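Long-range contact in nicotinate phosphoribosyltransferase (Porphyromonas gingivalis, PDB 2IM5), which probably catalyses the ATP-driven synthesis of nicotinate D-ribonucleotide from nicotinate and phosphoribosyl diphosphate, a step of NAD biosynthesis: residues M233-V247 with F261-R273. Sequence-based numbering, arbitrary orientation.
Sequences MEDWINVYDGDLGTV and FSKKHAMLFTSLR
The Phe269 ring has Gly245 O, Thr246 N and Trp236 CD1 at its edge and the Met233 methyl modelled over one face, too close for its exact place to be trusted, where the helix-strand units 228-248 and 263-274 of the parallel sheet pack together in the TIM-barrel-related domain of this family. In Met233 the nearly straight chi2 (-175°) carries SD on towards the rings, 4.5 Å from the Phe269 centroid, an oblique Met-aromatic contact. His265 takes Met233 CB over a face, 4.0 Å from its centroid and 21° off the normal, a CH-pi geometry. At the His265 edge, NE2 donates to Glu234 OE2 (2.7 Å, 168° at the hydrogen), nearly in the ring plane but on the anti side of the carboxylate. Lys264 NZ adds a long salt bridge to OE2; the NE2-H donor and this ammonium would probably favour an ionised Glu234. Ile237 CD1 meets Leu268 CD2 tip to tip, a tight 3.4 Å. Beyond the aromatic layer, strands 246-248 and 271-274 pair in parallel: Val247 N donates to Ser271 O and Val247 O accepts from Arg273 N. Gly245, the centre of an inverse gamma turn, offers its O to weak bonds from Thr270 N and Ser271 N. Val247 and Leu272 lie side by side on one face of the sheet, their CG1 and CD2 3.5 Å apart; on the other, Thr246 OG1 donates to Ser271 OG at 2.8 Å.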
loop_
_atom_site.group_PDB
_atom_site.type_symbol
_atom_site.label_atom_id
_atom_site.label_comp_id
_atom_site.label_asym_id
_atom_site.label_seq_id
_atom_site.Cartn_x
_atom_site.Cartn_y
_atom_site.Cartn_z
ATOM N N MET A 233 -11.598 -11.276 -4.739
ATOM C CA MET A 233 -11.591 -11.993 -3.464
ATOM C C MET A 233 -11.425 -13.510 -3.679
ATOM O O MET A 233 -10.666 -14.157 -2.961
ATOM C CB MET A 233 -12.881 -11.715 -2.667
ATOM C CG MET A 233 -12.964 -10.313 -2.038
ATOM S SD MET A 233 -14.427 -10.069 -0.972
ATOM C CE MET A 233 -13.711 -9.847 0.482
ATOM N N GLU A 234 -12.133 -14.070 -4.662
ATOM C CA GLU A 234 -12.025 -15.501 -4.942
ATOM C C GLU A 234 -10.598 -15.862 -5.350
ATOM O O GLU A 234 -10.075 -16.896 -4.933
ATOM C CB GLU A 234 -12.996 -15.919 -6.054
ATOM C CG GLU A 234 -14.446 -16.005 -5.610
ATOM C CD GLU A 234 -14.727 -17.253 -4.779
ATOM O OE1 GLU A 234 -14.891 -18.340 -5.374
ATOM O OE2 GLU A 234 -14.772 -17.154 -3.536
ATOM N N ASP A 235 -9.970 -15.012 -6.162
ATOM C CA ASP A 235 -8.603 -15.272 -6.589
ATOM C C ASP A 235 -7.632 -15.140 -5.421
ATOM O O ASP A 235 -6.669 -15.898 -5.319
ATOM C CB ASP A 235 -8.202 -14.327 -7.733
ATOM C CG ASP A 235 -8.890 -14.684 -9.050
ATOM O OD1 ASP A 235 -9.497 -15.775 -9.123
ATOM O OD2 ASP A 235 -8.823 -13.893 -10.015
ATOM N N TRP A 236 -7.887 -14.184 -4.530
ATOM C CA TRP A 236 -7.015 -13.997 -3.375
ATOM C C TRP A 236 -7.076 -15.242 -2.482
ATOM O O TRP A 236 -6.062 -15.683 -1.922
ATOM C CB TRP A 236 -7.442 -12.756 -2.588
ATOM C CG TRP A 236 -6.452 -12.329 -1.543
ATOM C CD1 TRP A 236 -6.550 -12.518 -0.199
ATOM C CD2 TRP A 236 -5.224 -11.617 -1.759
ATOM N NE1 TRP A 236 -5.462 -11.968 0.442
ATOM C CE2 TRP A 236 -4.633 -11.407 -0.492
ATOM C CE3 TRP A 236 -4.567 -11.137 -2.901
ATOM C CZ2 TRP A 236 -3.419 -10.736 -0.332
ATOM C CZ3 TRP A 236 -3.355 -10.466 -2.742
ATOM C CH2 TRP A 236 -2.794 -10.271 -1.468
ATOM N N ILE A 237 -8.269 -15.804 -2.351
ATOM C CA ILE A 237 -8.462 -17.004 -1.546
ATOM C C ILE A 237 -7.758 -18.184 -2.213
ATOM O O ILE A 237 -7.159 -19.032 -1.539
ATOM C CB ILE A 237 -9.960 -17.323 -1.392
ATOM C CG1 ILE A 237 -10.626 -16.232 -0.547
ATOM C CG2 ILE A 237 -10.146 -18.703 -0.758
ATOM C CD1 ILE A 237 -12.137 -16.252 -0.615
ATOM N N ASN A 238 -7.826 -18.243 -3.540
ATOM C CA ASN A 238 -7.155 -19.321 -4.262
ATOM C C ASN A 238 -5.661 -19.261 -3.983
ATOM O O ASN A 238 -5.006 -20.286 -3.811
ATOM C CB ASN A 238 -7.395 -19.192 -5.768
ATOM C CG ASN A 238 -6.567 -20.184 -6.588
ATOM O OD1 ASN A 238 -5.354 -20.016 -6.771
ATOM N ND2 ASN A 238 -7.224 -21.231 -7.077
ATOM N N VAL A 239 -5.123 -18.050 -3.923
ATOM C CA VAL A 239 -3.703 -17.888 -3.686
ATOM C C VAL A 239 -3.278 -18.117 -2.236
ATOM O O VAL A 239 -2.306 -18.826 -1.979
ATOM C CB VAL A 239 -3.234 -16.471 -4.124
ATOM C CG1 VAL A 239 -1.749 -16.279 -3.816
ATOM C CG2 VAL A 239 -3.506 -16.267 -5.617
ATOM N N TYR A 240 -4.013 -17.544 -1.288
ATOM C CA TYR A 240 -3.613 -17.641 0.110
ATOM C C TYR A 240 -4.434 -18.506 1.046
ATOM O O TYR A 240 -4.158 -18.552 2.241
ATOM C CB TYR A 240 -3.459 -16.220 0.674
ATOM C CG TYR A 240 -2.305 -15.487 0.015
ATOM C CD1 TYR A 240 -0.996 -15.927 0.186
ATOM C CD2 TYR A 240 -2.528 -14.403 -0.836
ATOM C CE1 TYR A 240 0.059 -15.313 -0.472
ATOM C CE2 TYR A 240 -1.473 -13.782 -1.498
ATOM C CZ TYR A 240 -0.184 -14.247 -1.309
ATOM O OH TYR A 240 0.874 -13.655 -1.946
ATOM N N ASP A 241 -5.434 -19.189 0.496
ATOM C CA ASP A 241 -6.284 -20.104 1.257
ATOM C C ASP A 241 -6.793 -19.591 2.594
ATOM O O ASP A 241 -6.821 -20.341 3.563
ATOM C CB ASP A 241 -5.537 -21.414 1.509
ATOM C CG ASP A 241 -4.792 -21.908 0.284
ATOM O OD1 ASP A 241 -5.427 -22.047 -0.789
ATOM O OD2 ASP A 241 -3.568 -22.164 0.396
ATOM N N GLY A 242 -7.195 -18.328 2.657
ATOM C CA GLY A 242 -7.690 -17.802 3.914
ATOM C C GLY A 242 -6.715 -16.922 4.672
ATOM O O GLY A 242 -7.128 -16.187 5.562
ATOM N N ASP A 243 -5.424 -17.001 4.355
ATOM C CA ASP A 243 -4.448 -16.136 5.025
ATOM C C ASP A 243 -4.601 -14.727 4.449
ATOM O O ASP A 243 -5.228 -14.550 3.406
ATOM C CB ASP A 243 -3.013 -16.629 4.789
ATOM C CG ASP A 243 -2.618 -17.752 5.733
ATOM O OD1 ASP A 243 -2.987 -17.678 6.927
ATOM O OD2 ASP A 243 -1.929 -18.702 5.296
ATOM N N LEU A 244 -4.043 -13.733 5.128
ATOM C CA LEU A 244 -4.121 -12.349 4.657
ATOM C C LEU A 244 -5.581 -11.996 4.347
ATOM O O LEU A 244 -5.883 -11.395 3.315
ATOM C CB LEU A 244 -3.263 -12.184 3.393
ATOM C CG LEU A 244 -1.849 -12.779 3.482
ATOM C CD1 LEU A 244 -1.113 -12.579 2.161
ATOM C CD2 LEU A 244 -1.085 -12.122 4.632
ATOM N N GLY A 245 -6.472 -12.374 5.263
ATOM C CA GLY A 245 -7.897 -12.145 5.087
ATOM C C GLY A 245 -8.501 -10.767 5.315
ATOM O O GLY A 245 -9.534 -10.658 5.961
ATOM N N THR A 246 -7.876 -9.719 4.797
ATOM C CA THR A 246 -8.418 -8.369 4.940
ATOM C C THR A 246 -8.770 -7.887 3.546
ATOM O O THR A 246 -8.031 -8.143 2.600
ATOM C CB THR A 246 -7.392 -7.397 5.540
ATOM O OG1 THR A 246 -7.022 -7.844 6.847
ATOM C CG2 THR A 246 -7.979 -5.994 5.647
ATOM N N VAL A 247 -9.899 -7.208 3.399
ATOM C CA VAL A 247 -10.275 -6.734 2.081
ATOM C C VAL A 247 -10.583 -5.239 2.020
ATOM O O VAL A 247 -11.184 -4.675 2.937
ATOM C CB VAL A 247 -11.483 -7.536 1.534
ATOM C CG1 VAL A 247 -12.693 -7.336 2.429
ATOM C CG2 VAL A 247 -11.789 -7.106 0.092
ATOM N N PHE A 261 -21.405 -7.819 -1.439
ATOM C CA PHE A 261 -20.626 -8.623 -0.497
ATOM C C PHE A 261 -21.390 -9.911 -0.191
ATOM O O PHE A 261 -22.466 -9.875 0.394
ATOM C CB PHE A 261 -20.398 -7.806 0.781
ATOM C CG PHE A 261 -19.274 -8.303 1.644
ATOM C CD1 PHE A 261 -18.231 -9.041 1.107
ATOM C CD2 PHE A 261 -19.222 -7.953 2.993
ATOM C CE1 PHE A 261 -17.150 -9.424 1.892
ATOM C CE2 PHE A 261 -18.144 -8.331 3.786
ATOM C CZ PHE A 261 -17.106 -9.066 3.236
ATOM N N SER A 262 -20.835 -11.047 -0.590
ATOM C CA SER A 262 -21.510 -12.322 -0.368
ATOM C C SER A 262 -21.330 -12.834 1.054
ATOM O O SER A 262 -20.342 -12.529 1.715
ATOM C CB SER A 262 -20.995 -13.379 -1.348
ATOM O OG SER A 262 -19.708 -13.840 -0.960
ATOM N N LYS A 263 -22.292 -13.619 1.516
ATOM C CA LYS A 263 -22.239 -14.185 2.857
ATOM C C LYS A 263 -20.965 -15.008 3.049
ATOM O O LYS A 263 -20.331 -14.948 4.099
ATOM C CB LYS A 263 -23.462 -15.071 3.102
ATOM C CG LYS A 263 -23.567 -15.585 4.526
ATOM C CD LYS A 263 -24.854 -16.362 4.743
ATOM C CE LYS A 263 -24.916 -16.938 6.157
ATOM N NZ LYS A 263 -24.934 -15.880 7.209
ATOM N N LYS A 264 -20.603 -15.780 2.028
ATOM C CA LYS A 264 -19.406 -16.614 2.078
ATOM C C LYS A 264 -18.145 -15.798 2.363
ATOM O O LYS A 264 -17.349 -16.140 3.246
ATOM C CB LYS A 264 -19.245 -17.361 0.757
ATOM C CG LYS A 264 -18.035 -18.259 0.700
ATOM C CD LYS A 264 -17.991 -19.047 -0.614
ATOM C CE LYS A 264 -17.889 -18.134 -1.823
ATOM N NZ LYS A 264 -17.927 -18.919 -3.095
ATOM N N HIS A 265 -17.961 -14.719 1.609
ATOM C CA HIS A 265 -16.801 -13.862 1.797
ATOM C C HIS A 265 -16.869 -13.097 3.117
ATOM O O HIS A 265 -15.856 -12.925 3.795
ATOM C CB HIS A 265 -16.677 -12.902 0.614
ATOM C CG HIS A 265 -16.263 -13.579 -0.654
ATOM N ND1 HIS A 265 -16.453 -13.017 -1.897
ATOM C CD2 HIS A 265 -15.676 -14.780 -0.869
ATOM C CE1 HIS A 265 -16.002 -13.845 -2.824
ATOM N NE2 HIS A 265 -15.527 -14.923 -2.225
ATOM N N ALA A 266 -18.062 -12.640 3.480
ATOM C CA ALA A 266 -18.228 -11.918 4.731
ATOM C C ALA A 266 -17.831 -12.824 5.903
ATOM O O ALA A 266 -17.221 -12.374 6.867
ATOM C CB ALA A 266 -19.673 -11.458 4.889
ATOM N N MET A 267 -18.172 -14.104 5.804
ATOM C CA MET A 267 -17.854 -15.063 6.861
ATOM C C MET A 267 -16.383 -15.461 6.876
ATOM O O MET A 267 -15.782 -15.609 7.941
ATOM C CB MET A 267 -18.703 -16.325 6.710
ATOM C CG MET A 267 -20.194 -16.126 6.980
ATOM S SD MET A 267 -21.082 -17.657 6.704
ATOM C CE MET A 267 -21.107 -17.688 5.022
ATOM N N LEU A 268 -15.803 -15.625 5.690
ATOM C CA LEU A 268 -14.405 -16.026 5.571
ATOM C C LEU A 268 -13.375 -14.939 5.903
ATOM O O LEU A 268 -12.423 -15.194 6.643
ATOM C CB LEU A 268 -14.150 -16.568 4.163
ATOM C CG LEU A 268 -12.734 -17.012 3.801
ATOM C CD1 LEU A 268 -12.216 -18.018 4.814
ATOM C CD2 LEU A 268 -12.759 -17.632 2.413
ATOM N N PHE A 269 -13.537 -13.741 5.344
ATOM C CA PHE A 269 -12.599 -12.656 5.633
ATOM C C PHE A 269 -12.813 -12.198 7.069
ATOM O O PHE A 269 -13.949 -12.086 7.532
ATOM C CB PHE A 269 -12.813 -11.503 4.657
ATOM C CG PHE A 269 -12.275 -11.782 3.285
ATOM C CD1 PHE A 269 -10.966 -11.456 2.961
ATOM C CD2 PHE A 269 -13.058 -12.428 2.333
ATOM C CE1 PHE A 269 -10.434 -11.774 1.700
ATOM C CE2 PHE A 269 -12.543 -12.752 1.078
ATOM C CZ PHE A 269 -11.227 -12.425 0.757
ATOM N N THR A 270 -11.718 -11.947 7.775
ATOM C CA THR A 270 -11.802 -11.526 9.172
ATOM C C THR A 270 -11.910 -10.026 9.323
ATOM O O THR A 270 -12.324 -9.540 10.369
ATOM C CB THR A 270 -10.565 -11.965 9.976
ATOM O OG1 THR A 270 -9.391 -11.397 9.383
ATOM C CG2 THR A 270 -10.441 -13.481 9.994
ATOM N N SER A 271 -11.546 -9.289 8.284
ATOM C CA SER A 271 -11.596 -7.844 8.391
ATOM C C SER A 271 -11.723 -7.064 7.091
ATOM O O SER A 271 -11.484 -7.582 5.996
ATOM C CB SER A 271 -10.354 -7.366 9.146
ATOM O OG SER A 271 -9.189 -7.906 8.547
ATOM N N LEU A 272 -12.105 -5.800 7.246
ATOM C CA LEU A 272 -12.263 -4.884 6.131
ATOM C C LEU A 272 -11.268 -3.763 6.363
ATOM O O LEU A 272 -10.832 -3.529 7.489
ATOM C CB LEU A 272 -13.671 -4.288 6.117
ATOM C CG LEU A 272 -14.846 -5.262 6.194
ATOM C CD1 LEU A 272 -16.147 -4.472 6.354
ATOM C CD2 LEU A 272 -14.885 -6.138 4.944
ATOM N N ARG A 273 -10.898 -3.074 5.299
ATOM C CA ARG A 273 -9.985 -1.970 5.453
ATOM C C ARG A 273 -10.647 -0.673 5.002
ATOM O O ARG A 273 -11.183 -0.596 3.902
ATOM C CB ARG A 273 -8.708 -2.206 4.652
ATOM C CG ARG A 273 -7.758 -1.047 4.744
ATOM C CD ARG A 273 -6.419 -1.375 4.136
ATOM N NE ARG A 273 -5.631 -0.164 3.973
ATOM C CZ ARG A 273 -4.442 -0.124 3.388
ATOM N NH1 ARG A 273 -3.901 -1.239 2.913
ATOM N NH2 ARG A 273 -3.806 1.035 3.260
#